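Side-chain contacts in 5-formyl-3-hydroxy-2-methylpyridine 4-carboxylate 5-dehydrogenase (Mesorhizobium japonicum MAFF 303099, PDB 4OM8), which oxidises 5-formyl-3-hydroxy-2-methylpyridine-4-carboxylate with NAD(+) in vitamin B6 breakdown, and can also reduce the same aldehyde with NADH to 4-pyridoxic acid: residues K180-P183 / N188-L191; M17-A22 / S46-V51; I224-P229 / R303-R308; D108-S113 / V161-D166; E197-V202 / P260-K265. All coordinates share one frame; numbering follows the deposited sequence. Where two conformers were deposited one is given.

Interaction 1. Residues K180-P183 / N188-L191; sequences KDVP and NRVL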
# COMPACT_ATOMS: atom_id res chain seq x y z
N LYS A 180 -21.56 2.46 -6.10
CA LYS A 180 -21.99 3.82 -6.39
C LYS A 180 -20.99 4.45 -7.35
O LYS A 180 -19.78 4.22 -7.25
CB LYS A 180 -22.10 4.66 -5.10
CG LYS A 180 -23.15 4.14 -4.12
CD LYS A 180 -23.30 5.03 -2.90
CE LYS A 180 -24.22 4.37 -1.87
NZ LYS A 180 -24.33 5.16 -0.61
N ASP A 181 -21.50 5.24 -8.28
CA ASP A 181 -20.68 5.92 -9.28
C ASP A 181 -20.03 7.18 -8.68
O ASP A 181 -20.33 8.30 -9.10
CB ASP A 181 -21.58 6.24 -10.49
CG ASP A 181 -20.84 6.81 -11.68
OD1 ASP A 181 -19.61 6.62 -11.82
OD2 ASP A 181 -21.52 7.45 -12.51
N VAL A 182 -19.15 6.99 -7.71
CA VAL A 182 -18.48 8.09 -7.03
C VAL A 182 -17.18 8.46 -7.74
O VAL A 182 -16.57 7.62 -8.40
CB VAL A 182 -18.17 7.75 -5.55
CG1 VAL A 182 -19.47 7.52 -4.79
CG2 VAL A 182 -17.27 6.52 -5.44
N PRO A 183 -16.75 9.74 -7.61
CA PRO A 183 -15.52 10.16 -8.28
C PRO A 183 -14.33 9.31 -7.87
O PRO A 183 -14.06 9.18 -6.68
CB PRO A 183 -15.35 11.62 -7.82
CG PRO A 183 -16.76 12.08 -7.53
CD PRO A 183 -17.46 10.86 -6.97
N ASN A 188 -8.79 4.51 -6.91
CA ASN A 188 -8.08 5.78 -6.96
C ASN A 188 -8.51 6.72 -5.84
O ASN A 188 -7.76 7.62 -5.49
CB ASN A 188 -8.24 6.42 -8.34
CG ASN A 188 -7.21 5.87 -9.31
OD1 ASN A 188 -6.07 5.62 -8.92
ND2 ASN A 188 -7.62 5.64 -10.57
N ARG A 189 -9.68 6.50 -5.23
CA ARG A 189 -10.03 7.29 -4.05
C ARG A 189 -9.09 6.97 -2.90
O ARG A 189 -8.55 7.86 -2.24
CB ARG A 189 -11.47 7.04 -3.60
CG ARG A 189 -12.50 7.62 -4.55
CD ARG A 189 -13.90 7.55 -3.96
NE ARG A 189 -14.14 8.44 -2.83
CZ ARG A 189 -14.59 9.68 -2.94
NH1 ARG A 189 -14.87 10.20 -4.13
NH2 ARG A 189 -14.79 10.40 -1.84
N VAL A 190 -8.89 5.68 -2.66
CA VAL A 190 -8.03 5.29 -1.56
C VAL A 190 -6.58 5.69 -1.89
O VAL A 190 -5.85 6.19 -1.02
CB VAL A 190 -8.15 3.79 -1.26
CG1 VAL A 190 -7.18 3.38 -0.15
CG2 VAL A 190 -9.58 3.45 -0.83
N LEU A 191 -6.17 5.54 -3.15
CA LEU A 191 -4.83 5.95 -3.54
C LEU A 191 -4.62 7.45 -3.37
O LEU A 191 -3.60 7.89 -2.83
CB LEU A 191 -4.56 5.57 -5.00
CG LEU A 191 -3.18 6.02 -5.53
CD1 LEU A 191 -2.03 5.38 -4.76
CD2 LEU A 191 -3.06 5.75 -7.03

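Interaction 2. Residues M17-A22 / S46-V51; sequences MAARLA and SVAETV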
# COMPACT_ATOMS: atom_id res chain seq x y z
N MET A 17 -4.01 -5.42 -22.00
CA MET A 17 -5.42 -5.75 -21.87
C MET A 17 -5.83 -6.78 -22.93
O MET A 17 -6.50 -7.79 -22.63
CB MET A 17 -6.27 -4.49 -22.00
CG MET A 17 -7.73 -4.73 -21.70
SD MET A 17 -8.76 -3.30 -22.10
CE MET A 17 -8.12 -2.08 -20.95
N ALA A 18 -5.42 -6.51 -24.17
CA ALA A 18 -5.75 -7.41 -25.28
C ALA A 18 -5.13 -8.79 -25.06
O ALA A 18 -5.80 -9.82 -25.18
CB ALA A 18 -5.27 -6.82 -26.61
N ALA A 19 -3.85 -8.80 -24.71
CA ALA A 19 -3.16 -10.07 -24.46
C ALA A 19 -3.83 -10.86 -23.34
O ALA A 19 -4.02 -12.07 -23.45
CB ALA A 19 -1.70 -9.81 -24.14
N ARG A 20 -4.21 -10.17 -22.26
CA ARG A 20 -4.74 -10.87 -21.10
C ARG A 20 -6.11 -11.45 -21.39
O ARG A 20 -6.43 -12.55 -20.95
CB ARG A 20 -4.82 -9.95 -19.88
CG ARG A 20 -5.36 -10.65 -18.63
CD ARG A 20 -4.46 -11.80 -18.26
NE ARG A 20 -4.92 -12.59 -17.12
CZ ARG A 20 -5.74 -13.63 -17.22
NH1 ARG A 20 -6.23 -13.99 -18.40
NH2 ARG A 20 -6.08 -14.31 -16.13
N LEU A 21 -6.92 -10.69 -22.12
CA LEU A 21 -8.24 -11.18 -22.49
C LEU A 21 -8.13 -12.37 -23.45
O LEU A 21 -8.85 -13.35 -23.29
CB LEU A 21 -9.06 -10.06 -23.13
CG LEU A 21 -9.47 -8.97 -22.13
CD1 LEU A 21 -10.04 -7.75 -22.88
CD2 LEU A 21 -10.51 -9.50 -21.14
N ALA A 22 -7.24 -12.29 -24.42
CA ALA A 22 -7.07 -13.41 -25.34
C ALA A 22 -6.57 -14.66 -24.62
O ALA A 22 -6.94 -15.78 -24.97
CB ALA A 22 -6.11 -13.05 -26.45
N SER A 46 3.94 -8.36 -27.66
CA SER A 46 4.83 -9.52 -27.58
C SER A 46 5.49 -9.65 -26.20
O SER A 46 5.63 -10.75 -25.66
CB SER A 46 5.90 -9.46 -28.67
OG SER A 46 6.63 -8.25 -28.59
N VAL A 47 5.85 -8.51 -25.62
CA VAL A 47 6.41 -8.49 -24.28
C VAL A 47 5.34 -8.95 -23.29
O VAL A 47 5.61 -9.74 -22.38
CB VAL A 47 6.92 -7.09 -23.91
CG1 VAL A 47 7.39 -7.07 -22.45
CG2 VAL A 47 8.07 -6.71 -24.83
N ALA A 48 4.11 -8.50 -23.50
CA ALA A 48 3.02 -8.86 -22.60
C ALA A 48 2.74 -10.37 -22.62
O ALA A 48 2.45 -10.95 -21.57
CB ALA A 48 1.75 -8.07 -22.96
N GLU A 49 2.81 -11.00 -23.79
CA GLU A 49 2.60 -12.44 -23.87
C GLU A 49 3.62 -13.23 -23.04
O GLU A 49 3.27 -14.20 -22.37
CB GLU A 49 2.66 -12.91 -25.33
CG GLU A 49 1.61 -12.27 -26.23
CD GLU A 49 0.21 -12.81 -26.01
OE1 GLU A 49 0.05 -13.73 -25.18
OE2 GLU A 49 -0.72 -12.31 -26.67
N THR A 50 4.87 -12.79 -23.09
CA THR A 50 5.94 -13.40 -22.29
C THR A 50 5.68 -13.21 -20.79
O THR A 50 5.91 -14.12 -19.98
CB THR A 50 7.30 -12.80 -22.69
OG1 THR A 50 7.50 -12.99 -24.10
CG2 THR A 50 8.43 -13.49 -21.93
N VAL A 51 5.18 -12.03 -20.41
CA VAL A 51 4.86 -11.75 -19.01
C VAL A 51 3.74 -12.68 -18.55
O VAL A 51 3.78 -13.21 -17.45
CB VAL A 51 4.47 -10.28 -18.83
CG1 VAL A 51 3.77 -10.06 -17.48
CG2 VAL A 51 5.71 -9.40 -18.95
O HOH W 1 -2.65 -13.92 -25.01

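Interaction 3. Residues I224-P229 / R303-R308; sequences IAVIGP and RILEGR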
# COMPACT_ATOMS: atom_id res chain seq x y z
N ILE A 224 0.10 -4.09 3.21
CA ILE A 224 -1.26 -4.09 2.64
C ILE A 224 -1.38 -5.02 1.43
O ILE A 224 -2.46 -5.55 1.14
CB ILE A 224 -1.68 -2.65 2.25
CG1 ILE A 224 -1.89 -1.80 3.51
CG2 ILE A 224 -2.94 -2.64 1.39
CD1 ILE A 224 -3.19 -2.05 4.22
N ALA A 225 -0.27 -5.24 0.72
CA ALA A 225 -0.25 -6.24 -0.36
C ALA A 225 -0.65 -7.63 0.15
O ALA A 225 -1.32 -8.40 -0.55
CB ALA A 225 1.13 -6.29 -1.01
N VAL A 226 -0.21 -7.95 1.37
CA VAL A 226 -0.50 -9.24 1.99
C VAL A 226 -1.80 -9.22 2.79
O VAL A 226 -2.54 -10.21 2.84
CB VAL A 226 0.67 -9.65 2.91
CG1 VAL A 226 0.39 -10.96 3.61
CG2 VAL A 226 1.96 -9.75 2.09
N ILE A 227 -2.08 -8.09 3.42
CA ILE A 227 -3.20 -7.94 4.33
C ILE A 227 -3.99 -6.67 3.98
O ILE A 227 -3.52 -5.58 4.24
CB ILE A 227 -2.73 -7.83 5.80
CG1 ILE A 227 -1.80 -8.99 6.16
CG2 ILE A 227 -3.94 -7.80 6.74
CD1 ILE A 227 -0.86 -8.67 7.31
N GLY A 228 -5.19 -6.82 3.42
CA GLY A 228 -5.98 -5.66 3.04
C GLY A 228 -6.39 -4.81 4.23
O GLY A 228 -6.37 -5.28 5.36
N PRO A 229 -6.78 -3.54 3.97
CA PRO A 229 -7.08 -2.61 5.07
C PRO A 229 -8.13 -3.10 6.09
O PRO A 229 -7.93 -2.86 7.28
CB PRO A 229 -7.61 -1.37 4.35
CG PRO A 229 -7.08 -1.45 2.96
CD PRO A 229 -6.92 -2.92 2.64
N ARG A 303 3.12 -13.65 -7.79
CA ARG A 303 3.05 -15.09 -7.65
C ARG A 303 3.07 -15.49 -6.17
O ARG A 303 2.35 -16.40 -5.77
CB ARG A 303 4.19 -15.76 -8.42
CG ARG A 303 4.07 -15.48 -9.91
CD ARG A 303 4.79 -16.51 -10.72
NE ARG A 303 6.18 -16.65 -10.30
CZ ARG A 303 7.00 -17.57 -10.79
NH1 ARG A 303 6.57 -18.43 -11.70
NH2 ARG A 303 8.26 -17.64 -10.36
N ILE A 304 3.87 -14.80 -5.37
CA ILE A 304 3.86 -15.07 -3.93
C ILE A 304 2.51 -14.74 -3.29
O ILE A 304 1.99 -15.50 -2.48
CB ILE A 304 4.96 -14.28 -3.20
CG1 ILE A 304 6.33 -14.64 -3.76
CG2 ILE A 304 4.85 -14.51 -1.69
CD1 ILE A 304 6.61 -16.09 -3.73
N LEU A 305 1.93 -13.60 -3.67
CA LEU A 305 0.68 -13.15 -3.07
C LEU A 305 -0.46 -14.09 -3.40
O LEU A 305 -1.43 -14.21 -2.64
CB LEU A 305 0.35 -11.73 -3.53
CG LEU A 305 1.27 -10.62 -3.03
CD1 LEU A 305 0.84 -9.29 -3.59
CD2 LEU A 305 1.28 -10.56 -1.50
N GLU A 306 -0.33 -14.76 -4.55
CA GLU A 306 -1.32 -15.73 -5.01
C GLU A 306 -1.16 -17.10 -4.36
O GLU A 306 -1.96 -18.00 -4.62
CB GLU A 306 -1.23 -15.89 -6.52
CG GLU A 306 -1.69 -14.68 -7.25
CD GLU A 306 -1.49 -14.80 -8.75
OE1 GLU A 306 -0.58 -15.55 -9.20
OE2 GLU A 306 -2.24 -14.13 -9.47
N GLY A 307 -0.11 -17.25 -3.56
CA GLY A 307 0.11 -18.48 -2.82
C GLY A 307 1.06 -19.46 -3.48
O GLY A 307 1.17 -20.61 -3.04
N ARG A 308 1.75 -19.02 -4.52
CA ARG A 308 2.61 -19.93 -5.27
C ARG A 308 3.81 -20.36 -4.44
O ARG A 308 4.39 -19.56 -3.71
CB ARG A 308 3.10 -19.29 -6.57
CG ARG A 308 3.87 -20.25 -7.45
CD ARG A 308 4.50 -19.54 -8.63
NE ARG A 308 4.92 -20.49 -9.66
CZ ARG A 308 6.17 -20.94 -9.80
NH1 ARG A 308 7.12 -20.54 -8.96
NH2 ARG A 308 6.46 -21.79 -10.77

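Interaction 4. Residues D108-S113 / V161-D166; sequences DTIVAS and VATIRD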
# COMPACT_ATOMS: atom_id res chain seq x y z
N ASP A 108 -27.61 -5.15 -27.53
CA ASP A 108 -27.29 -5.88 -26.32
C ASP A 108 -25.78 -6.07 -26.13
O ASP A 108 -25.35 -6.68 -25.15
CB ASP A 108 -28.01 -7.23 -26.29
CG ASP A 108 -27.65 -8.12 -27.45
OD1 ASP A 108 -27.18 -7.61 -28.49
OD2 ASP A 108 -27.84 -9.35 -27.32
N THR A 109 -24.98 -5.55 -27.06
CA THR A 109 -23.53 -5.52 -26.85
C THR A 109 -23.21 -4.68 -25.61
O THR A 109 -23.73 -3.60 -25.46
CB THR A 109 -22.82 -4.94 -28.08
OG1 THR A 109 -22.95 -5.88 -29.16
CG2 THR A 109 -21.34 -4.71 -27.82
N ILE A 110 -22.36 -5.18 -24.71
CA ILE A 110 -21.96 -4.37 -23.58
C ILE A 110 -20.85 -3.41 -24.03
O ILE A 110 -19.94 -3.80 -24.76
CB ILE A 110 -21.52 -5.23 -22.39
CG1 ILE A 110 -22.74 -6.00 -21.86
CG2 ILE A 110 -20.91 -4.37 -21.28
CD1 ILE A 110 -22.44 -7.01 -20.80
N VAL A 111 -20.96 -2.16 -23.62
CA VAL A 111 -19.92 -1.18 -23.87
C VAL A 111 -19.32 -0.76 -22.53
O VAL A 111 -20.01 -0.17 -21.70
CB VAL A 111 -20.44 0.04 -24.63
CG1 VAL A 111 -19.32 1.02 -24.88
CG2 VAL A 111 -21.05 -0.42 -25.95
N ALA A 112 -18.05 -1.08 -22.32
CA ALA A 112 -17.38 -0.76 -21.07
C ALA A 112 -16.37 0.35 -21.30
O ALA A 112 -15.73 0.38 -22.34
CB ALA A 112 -16.68 -1.99 -20.52
N SER A 113 -16.25 1.26 -20.34
CA SER A 113 -15.19 2.26 -20.38
C SER A 113 -14.11 1.94 -19.37
O SER A 113 -14.41 1.58 -18.23
CB SER A 113 -15.73 3.66 -20.10
OG SER A 113 -14.67 4.61 -20.14
N VAL A 161 -23.58 -5.35 -14.91
CA VAL A 161 -22.54 -5.46 -13.89
C VAL A 161 -22.23 -6.92 -13.61
O VAL A 161 -21.07 -7.32 -13.57
CB VAL A 161 -22.96 -4.73 -12.59
CG1 VAL A 161 -21.98 -5.01 -11.48
CG2 VAL A 161 -23.08 -3.22 -12.83
N ALA A 162 -23.27 -7.73 -13.44
CA ALA A 162 -23.04 -9.14 -13.14
C ALA A 162 -22.32 -9.85 -14.29
O ALA A 162 -21.43 -10.65 -14.05
CB ALA A 162 -24.34 -9.84 -12.82
N THR A 163 -22.69 -9.54 -15.52
CA THR A 163 -22.07 -10.20 -16.68
C THR A 163 -20.58 -9.88 -16.79
O THR A 163 -19.78 -10.76 -17.07
CB THR A 163 -22.78 -9.80 -17.98
OG1 THR A 163 -24.15 -10.24 -17.94
CG2 THR A 163 -22.09 -10.44 -19.19
N ILE A 164 -20.21 -8.62 -16.57
CA ILE A 164 -18.79 -8.25 -16.62
C ILE A 164 -18.03 -8.81 -15.41
O ILE A 164 -16.90 -9.29 -15.55
CB ILE A 164 -18.64 -6.72 -16.73
CG1 ILE A 164 -19.21 -6.25 -18.07
CG2 ILE A 164 -17.19 -6.28 -16.56
CD1 ILE A 164 -18.57 -6.90 -19.30
N ARG A 165 -18.63 -8.77 -14.22
CA ARG A 165 -18.04 -9.42 -13.04
C ARG A 165 -17.73 -10.87 -13.36
O ARG A 165 -16.65 -11.36 -13.09
CB ARG A 165 -18.97 -9.35 -11.83
CG ARG A 165 -18.53 -10.22 -10.66
CD ARG A 165 -19.46 -10.06 -9.45
NE ARG A 165 -19.05 -10.93 -8.35
CZ ARG A 165 -19.45 -12.19 -8.20
NH1 ARG A 165 -20.29 -12.74 -9.07
NH2 ARG A 165 -19.03 -12.91 -7.16
N ASP A 166 -18.71 -11.55 -13.97
CA ASP A 166 -18.59 -12.96 -14.30
C ASP A 166 -17.51 -13.23 -15.34
O ASP A 166 -16.74 -14.18 -15.22
CB ASP A 166 -19.94 -13.49 -14.81
CG ASP A 166 -19.94 -14.97 -15.02
OD1 ASP A 166 -19.64 -15.70 -14.06
OD2 ASP A 166 -20.23 -15.40 -16.16

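Interaction 5. Residues E197-V202 / P260-K265; sequences EAVDLV and PMVLEK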
# COMPACT_ATOMS: atom_id res chain seq x y z
N GLU A 197 -1.98 12.82 1.78
CA GLU A 197 -1.23 12.94 3.03
C GLU A 197 0.28 12.86 2.80
O GLU A 197 1.05 13.64 3.37
CB GLU A 197 -1.67 11.86 4.03
CG GLU A 197 -1.04 11.98 5.42
CD GLU A 197 -1.39 13.27 6.13
OE1 GLU A 197 -0.55 13.75 6.91
OE2 GLU A 197 -2.50 13.81 5.94
N ALA A 198 0.71 11.94 1.93
CA ALA A 198 2.13 11.80 1.65
C ALA A 198 2.71 13.08 1.05
O ALA A 198 3.77 13.54 1.46
CB ALA A 198 2.38 10.62 0.71
N VAL A 199 1.99 13.65 0.09
CA VAL A 199 2.44 14.89 -0.54
C VAL A 199 2.50 16.01 0.50
O VAL A 199 3.45 16.79 0.53
CB VAL A 199 1.53 15.27 -1.71
CG1 VAL A 199 1.73 16.75 -2.13
CG2 VAL A 199 1.77 14.32 -2.89
N ASP A 200 1.49 16.08 1.37
CA ASP A 200 1.47 17.12 2.40
C ASP A 200 2.68 17.03 3.32
O ASP A 200 3.32 18.03 3.65
CB ASP A 200 0.18 17.06 3.23
CG ASP A 200 -0.05 18.34 4.01
OD1 ASP A 200 -0.08 19.43 3.38
OD2 ASP A 200 -0.19 18.27 5.25
N LEU A 201 3.06 15.81 3.69
CA LEU A 201 4.16 15.64 4.62
C LEU A 201 5.50 16.02 3.98
O LEU A 201 6.38 16.60 4.64
CB LEU A 201 4.20 14.20 5.13
CG LEU A 201 3.00 13.85 6.03
CD1 LEU A 201 2.91 12.36 6.25
CD2 LEU A 201 3.10 14.57 7.36
N VAL A 202 5.67 15.70 2.70
CA VAL A 202 6.88 16.07 1.97
C VAL A 202 6.92 17.58 1.82
O VAL A 202 7.92 18.23 2.11
CB VAL A 202 6.95 15.38 0.61
CG1 VAL A 202 8.06 15.98 -0.26
CG2 VAL A 202 7.15 13.87 0.80
N PRO A 260 0.60 22.97 -3.39
CA PRO A 260 1.57 23.93 -3.93
C PRO A 260 2.81 23.31 -4.57
O PRO A 260 3.25 23.79 -5.62
CB PRO A 260 1.95 24.74 -2.69
CG PRO A 260 0.70 24.74 -1.86
CD PRO A 260 0.06 23.38 -2.09
N MET A 261 3.36 22.26 -3.97
CA MET A 261 4.55 21.62 -4.51
C MET A 261 4.26 20.99 -5.87
O MET A 261 5.11 21.00 -6.76
CB MET A 261 5.07 20.56 -3.53
CG MET A 261 6.23 19.73 -4.05
SD MET A 261 6.82 18.53 -2.84
CE MET A 261 5.38 17.53 -2.53
N VAL A 262 3.06 20.46 -6.04
CA VAL A 262 2.68 19.87 -7.33
C VAL A 262 2.51 20.98 -8.38
O VAL A 262 2.91 20.80 -9.53
CB VAL A 262 1.39 19.02 -7.19
CG1 VAL A 262 0.84 18.59 -8.56
CG2 VAL A 262 1.66 17.80 -6.33
N LEU A 263 1.91 22.11 -7.99
CA LEU A 263 1.80 23.25 -8.90
C LEU A 263 3.18 23.76 -9.30
O LEU A 263 3.42 24.10 -10.45
CB LEU A 263 0.98 24.38 -8.26
CG LEU A 263 -0.50 24.06 -8.08
CD1 LEU A 263 -1.21 25.16 -7.30
CD2 LEU A 263 -1.18 23.83 -9.43
N GLU A 264 4.11 23.79 -8.34
CA GLU A 264 5.46 24.26 -8.60
C GLU A 264 6.20 23.36 -9.59
O GLU A 264 6.82 23.84 -10.54
CB GLU A 264 6.25 24.36 -7.29
CG GLU A 264 7.66 24.90 -7.45
CD GLU A 264 8.36 25.14 -6.13
OE1 GLU A 264 9.25 26.01 -6.08
OE2 GLU A 264 8.01 24.46 -5.14
N LYS A 265 6.11 22.05 -9.38
CA LYS A 265 6.78 21.09 -10.26
C LYS A 265 6.22 21.18 -11.67
O LYS A 265 6.98 21.26 -12.64
CB LYS A 265 6.63 19.66 -9.73
CG LYS A 265 7.34 19.38 -8.42
CD LYS A 265 8.82 19.13 -8.62
CE LYS A 265 9.46 18.67 -7.31
NZ LYS A 265 10.91 18.38 -7.49

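Interaction 1. Residues K180-P183 / N188-L191
Arg189 and Pro183 meet at the link between the Rossmann-type NAD-binding domain and the helical C-terminal domain. Arg189 sits near the start of helix 187-203, and Pro183 lies in the loop that leads from strand 174-178 to that helix. NH1 of Arg189 donates a hydrogen bond to the backbone O of Pro183, 2.9 Å away. The N-H...O angle is 159°. The oxygen lies at the edge of the guanidinium, close to its plane, and the N-H reaches it in the carbonyl plane, on a lone pair. The side chain runs out extended and then turns at chi3 (70°), which brings NH1 round to the oxygen that CG and CD already approach. The pyrrolidine ring of Pro183 lies alongside the arginine, with its CD 3.9 Å from Arg189 NH1. The second subunit of the homodimer also reaches this link. There the guanidinium forms salt bridges with Asp251 and Glu197 of the second subunit, the former through NH1 and the latter through NE. Val182 adds an apolar touch. Its CG2 rests on the aliphatic part of Arg189, 3.8 Å from CD, and the two side chains cross at about a right angle. A leucine in place of Arg189 would probably leave the Pro183 carbonyl without this donor, and Asp251 and Glu197 of the second subunit without their cationic mate. Asp181, just before Val182 in the loop, ties it to the start of helix 120-123. Its OD1 accepts from the backbone N of Ile120, and its OD2 is hydrogen-bonded to Thr121 OG1.

Interaction 2. Residues M17-A22 / S46-V51
The methyl group of Ala19 faces two neighbours on helix 35-54: the methyl of Ala48 and the carboxylate of Glu49. The two methyls meet with CB of Ala19 4.0 Å from CB of Ala48. Both CB atoms point toward the opposing helix, and neither carries anything longer. This lets the backbones come close, with the CA atoms of Ala19 and Glu49 6.3 Å apart. Glu49 starts out less directly aimed, and its conformation brings the end across. CG stands beside the backbone N (chi1 -60°), and the bend at chi2 (-74°) folds the carboxylate back toward Ala19. Its OE2 comes to 3.7 Å from Ala19 CB. This is a van der Waals contact between an oxygen and a methyl. The polar link runs through one water. That water donates to the backbone O of Ala19 at 2.8 Å, and to OE1 of Glu49 at 2.7 Å. The same OE1 also forms a salt bridge with Arg23, just beyond 17-22 in the chain. Charge and water together probably limit the rotation of the carboxylate. Leu45 and Leu52 of helix 35-54 also touch Ala19. On other sides of helix 14-23, Ala18 and Leu21 rest on Ile7 of strand 4-8. Close helix packing through small residues joins the first two helices of the Rossmann fold, and helix 14-23 follows the glycine-rich turn that, consistent with a GxGxxG motif, contacts NAD.

Interaction 3. Residues I224-P229 / R303-R308
Leu305 sets its forked end against Ala225 and Val226, near the end of helix 209-226. The apolar contacts come first. CD2 of Leu305 lies 3.7 Å from CG2 of Val226, and these two side chains cross at about a right angle. CD1 takes the other neighbour and stands 4.0 Å from CB of Ala225. In the leucine, chi1 (-69°) aims CG across, and chi2 (178°) sets the fork with both methyls toward 224-229. One contact is of mixed character: the backbone O of Ala225 sits against the fork, 3.5 Å from Leu305 CD2 and 3.8 Å from CD1. Backbone bonds shape the end of 303-308. Gly307 has a positive phi of 96° and closes a Schellman motif, with Gly307 N bonded to Ile304 O and Arg308 N to Arg303 O. The contact thus joins the end of helix 209-226 to the C-terminal helix 284-305. The second subunit borders it as well, where its Trp218 packs on Leu305 and its Val301 on Ile304. Between these two segments the attachment depends on shape and burial of methyl groups, with no charge pair or hydrogen bond to set a direction.

Interaction 4. Residues D108-S113 / V161-D166
Ile110 lays its two branches over Thr163 and Ile164, which follow each other on helix 158-170. Its longer branch goes to the threonine: CD1 of Ile110 is 3.8 Å from CG2 of Thr163. The shorter branch goes to the isoleucine, with CG2 of Ile110 4.0 Å from CD1 of Ile164. Torsion explains the split. In Ile110, CG1 stands beside the backbone N (chi1 -66°), while CG2 takes the position anti to that N. CD1 thereby leans mainly on Thr163 and CG2 on Ile164, with Ile110 CD1 also near Ile164 CD1. Ile110 and Ile164 run past each other in opposite directions. The Ile110 CG2 methyl lies along the CG1-CD1 arm of Ile164, 4.1 Å from its CG1. Ile110 meets Thr163 at a slant. The threonine turns its methyl to this contact, while its OG1 is hydrogen-bonded to the backbone O of Gln159, one turn back on the helix. An alanine here would remove both branches and would probably open a gap beside Ile164 CD1 and leave the Thr163 methyl without its partner on the strand. The CB of Ala112, two residues along, points to the same side of the sheet but stays further off, while Val111 between them points away. Strand 110-113 lies inside the parallel part of the Rossmann sheet, between strands 82-85 and 133-137. Leu82 and Val134 from these neighbours flank Ile110, Leu82 also touches Ile164, and helix 158-170 packs across this face before strand 174-178, an outermost strand within the chain.

Interaction 5. Residues E197-V202 / P260-K265
Met261 reaches across from helix 260-267 to lie against Val199 and Val202, one turn apart on helix 187-203. This is the tight part of the contact. The sulfur SD of Met261 is 3.8 Å from CG1 of Val202, and the terminal methyl CE is 3.8 Å from CG1 of Val199. CE also comes to 3.7 Å from the backbone O of Val199. The methionine is extended through chi1 and chi2, and then bends at chi3 (60°). That last turn tucks CE in between the two valines. The Met261 side chain crosses Val202 at about a right angle and Val199 obliquely. Met261 was modelled in two conformers, so this fit describes one of them. The looser part is beside it. CG2 of Val262 stays 4.3 Å from CG1 of Val199, a marginal touch. This Val262 side is loose but buried; solvent comes nearer at Met261 and Val202, which are partly exposed. The backbone N of Met261 is hydrogen-bonded to Glu203 OE2, a polar tie from just beyond the valines. Leu233 of the second subunit packs on Val199. The helix segments are nearly perpendicular, at 81°, with axes 10.4 Å apart at closest approach. Such crossed helices, held by apolar side chains, belong to the all-helical C-terminal domain of the 3-hydroxyacyl-CoA dehydrogenase family.

In the fold
From the N terminus, interaction 2 comes first and closes a loop through strand 27-31, joining two early helices of the Rossmann domain. Interaction 4 follows in series and ties a strand inside the sheet to helix 158-170. Interaction 1 is the shortest closure, with four residues between its segments, and lies where the NAD-binding domain passes into the helical domain. Helix 187-203 then serves again in interaction 5. Interactions 5 and 3 cross: 224-229 falls between the segments of interaction 5, and 303-308 comes after both. Together they interlock the helices of the C-terminal half. Interactions 1, 3 and 5 all touch the second subunit.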